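Local coordinates for protein tRNA(Phe) 7-((3-amino-3-carboxypropyl)-4-demethylwyosine(37)-N(4))-methyltransferase 1 (Pyrococcus horikoshii, PDB 2IT2) that probably uses S-adenosyl-L-methionine to methylate the N-4 position of a wyosine precursor at position 37 of tRNA(Phe), at residues B[76-81]-B[85-90]. Numbering follows the deposited sequence.
Sequences GKWHRE and YEVLEA
Trp-78 supplies most of the apolar contact between 76-81 and 85-90, its six-membered ring reaching the helix through CH2, 4.0 Å from Ala-90 CB and 4.1 Å from Val-87 CA. With CG anti to the carbonyl carbon (chi1 -50°), the indole lies back over its own strand, where Gly-76 C sits 3.8 Å above the ring plane, offset toward the ring's periphery. Close approach of the backbones marks the same end: Gly-76 CA and Ala-90 CA are 5.1 Å apart, and Gly-76 N lies 3.9 Å from Ala-90 CB, with no glycine side chain between the two backbones. Val-60 of the neighbouring strand 48-63 also touches Trp-78, Val-87 and Ala-90.

Polar contact falls to Glu-86, whose extended chain runs past the indole in the opposite direction, with carboxylate and ring planes 49° apart. OE2 stays 3.7 Å from Trp-78 NE1, whereas OE1 accepts from the Ser-83 backbone N near the helix start. A water lies 2.9 Å from Glu-86 OE1 and 3.0 Å from Glu-81 O and may bridge the two, linking the loop after the strand to the helix. Replacing Trp-78 by alanine is likely to open a gap beside Val-87 and Ala-90 and to leave the Glu-86 carboxylate without the indole beside it. With no direct hydrogen bond between the segments, the chemistry implies that the contact across the loop between strand 73-78 and helix 84-91 relies on apolar packing, with a water-mediated link probably added at the Glu-81 end.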
# COMPACT_ATOMS: atom_id res chain seq x y z
N GLY B 76 4.72 22.04 -0.67
CA GLY B 76 6.01 21.72 -0.08
C GLY B 76 6.29 20.23 -0.22
O GLY B 76 5.41 19.38 -0.09
N LYS B 77 7.52 19.85 -0.56
CA LYS B 77 7.87 18.44 -0.77
C LYS B 77 9.29 18.21 -0.28
O LYS B 77 10.23 18.84 -0.76
CB LYS B 77 7.73 18.09 -2.26
CG LYS B 77 7.93 16.61 -2.61
CD LYS B 77 7.47 16.30 -4.04
CE LYS B 77 8.23 17.11 -5.09
NZ LYS B 77 7.72 16.84 -6.47
N TRP B 78 9.44 17.30 0.68
CA TRP B 78 10.75 17.00 1.25
C TRP B 78 10.98 15.49 1.33
O TRP B 78 10.09 14.71 1.65
CB TRP B 78 10.80 17.60 2.65
CG TRP B 78 10.36 19.01 2.63
CD1 TRP B 78 11.16 20.14 2.34
CD2 TRP B 78 9.06 19.51 2.99
NE1 TRP B 78 10.49 21.31 2.49
CE2 TRP B 78 9.12 20.93 2.92
CE3 TRP B 78 7.87 18.90 3.37
CZ2 TRP B 78 8.00 21.69 3.23
CZ3 TRP B 78 6.75 19.66 3.68
CH2 TRP B 78 6.82 21.06 3.61
N HIS B 79 12.21 15.09 0.99
CA HIS B 79 12.53 13.71 1.32
C HIS B 79 13.56 13.64 2.45
O HIS B 79 14.35 12.71 2.55
CB HIS B 79 13.10 13.04 0.07
CG HIS B 79 14.43 13.65 -0.28
ND1 HIS B 79 15.56 13.43 0.43
CD2 HIS B 79 14.73 14.51 -1.34
CE1 HIS B 79 16.52 14.13 -0.19
NE2 HIS B 79 16.06 14.79 -1.26
N ARG B 80 13.46 14.68 3.29
CA ARG B 80 14.21 14.73 4.54
C ARG B 80 13.29 14.99 5.72
O ARG B 80 12.15 15.42 5.58
CB ARG B 80 15.25 15.85 4.43
CG ARG B 80 16.50 15.41 3.68
CD ARG B 80 17.63 16.44 3.78
NE ARG B 80 18.76 16.06 2.94
CZ ARG B 80 18.82 16.58 1.70
NH1 ARG B 80 17.87 17.41 1.28
NH2 ARG B 80 19.83 16.26 0.89
N GLU B 81 13.77 14.93 6.96
CA GLU B 81 12.97 15.39 8.09
C GLU B 81 12.82 16.90 7.93
O GLU B 81 13.69 17.57 7.37
CB GLU B 81 13.67 15.07 9.40
CG GLU B 81 13.94 13.60 9.58
CD GLU B 81 14.68 13.30 10.86
OE1 GLU B 81 14.08 13.44 11.94
OE2 GLU B 81 15.88 12.94 10.76
N TYR B 85 9.14 25.53 10.62
CA TYR B 85 9.28 26.69 9.72
C TYR B 85 8.99 26.33 8.28
O TYR B 85 8.19 26.99 7.61
CB TYR B 85 10.69 27.30 9.80
CG TYR B 85 10.92 28.37 8.75
CD1 TYR B 85 10.36 29.65 8.89
CD2 TYR B 85 11.69 28.11 7.61
CE1 TYR B 85 10.56 30.63 7.93
CE2 TYR B 85 11.89 29.09 6.64
CZ TYR B 85 11.33 30.35 6.80
OH TYR B 85 11.53 31.33 5.86
N GLU B 86 9.67 25.30 7.79
CA GLU B 86 9.48 24.83 6.43
C GLU B 86 8.01 24.51 6.15
O GLU B 86 7.46 24.91 5.12
CB GLU B 86 10.33 23.57 6.18
CG GLU B 86 11.83 23.83 6.04
CD GLU B 86 12.63 22.56 5.79
OE1 GLU B 86 12.63 21.66 6.67
OE2 GLU B 86 13.26 22.46 4.72
N VAL B 87 7.38 23.78 7.06
CA VAL B 87 5.99 23.39 6.88
C VAL B 87 5.08 24.61 6.88
O VAL B 87 4.19 24.73 6.04
CB VAL B 87 5.57 22.37 7.96
CG1 VAL B 87 4.11 22.00 7.79
CG2 VAL B 87 6.44 21.11 7.85
N LEU B 88 5.33 25.54 7.79
CA LEU B 88 4.51 26.75 7.87
C LEU B 88 4.61 27.57 6.59
O LEU B 88 3.62 28.15 6.14
CB LEU B 88 4.95 27.59 9.05
CG LEU B 88 4.72 26.93 10.41
CD1 LEU B 88 5.47 27.69 11.48
CD2 LEU B 88 3.23 26.88 10.70
N GLU B 89 5.80 27.62 6.00
CA GLU B 89 6.00 28.36 4.76
C GLU B 89 5.17 27.75 3.62
O GLU B 89 4.67 28.47 2.76
CB GLU B 89 7.47 28.35 4.36
CG GLU B 89 8.37 29.09 5.33
CD GLU B 89 8.13 30.58 5.32
OE1 GLU B 89 7.03 31.01 5.75
OE2 GLU B 89 9.03 31.32 4.88
N ALA B 90 5.05 26.43 3.61
CA ALA B 90 4.27 25.75 2.58
C ALA B 90 2.79 26.01 2.82
O ALA B 90 2.05 26.31 1.90
CB ALA B 90 4.56 24.23 2.60
O HOH W 1 13.92 19.56 5.20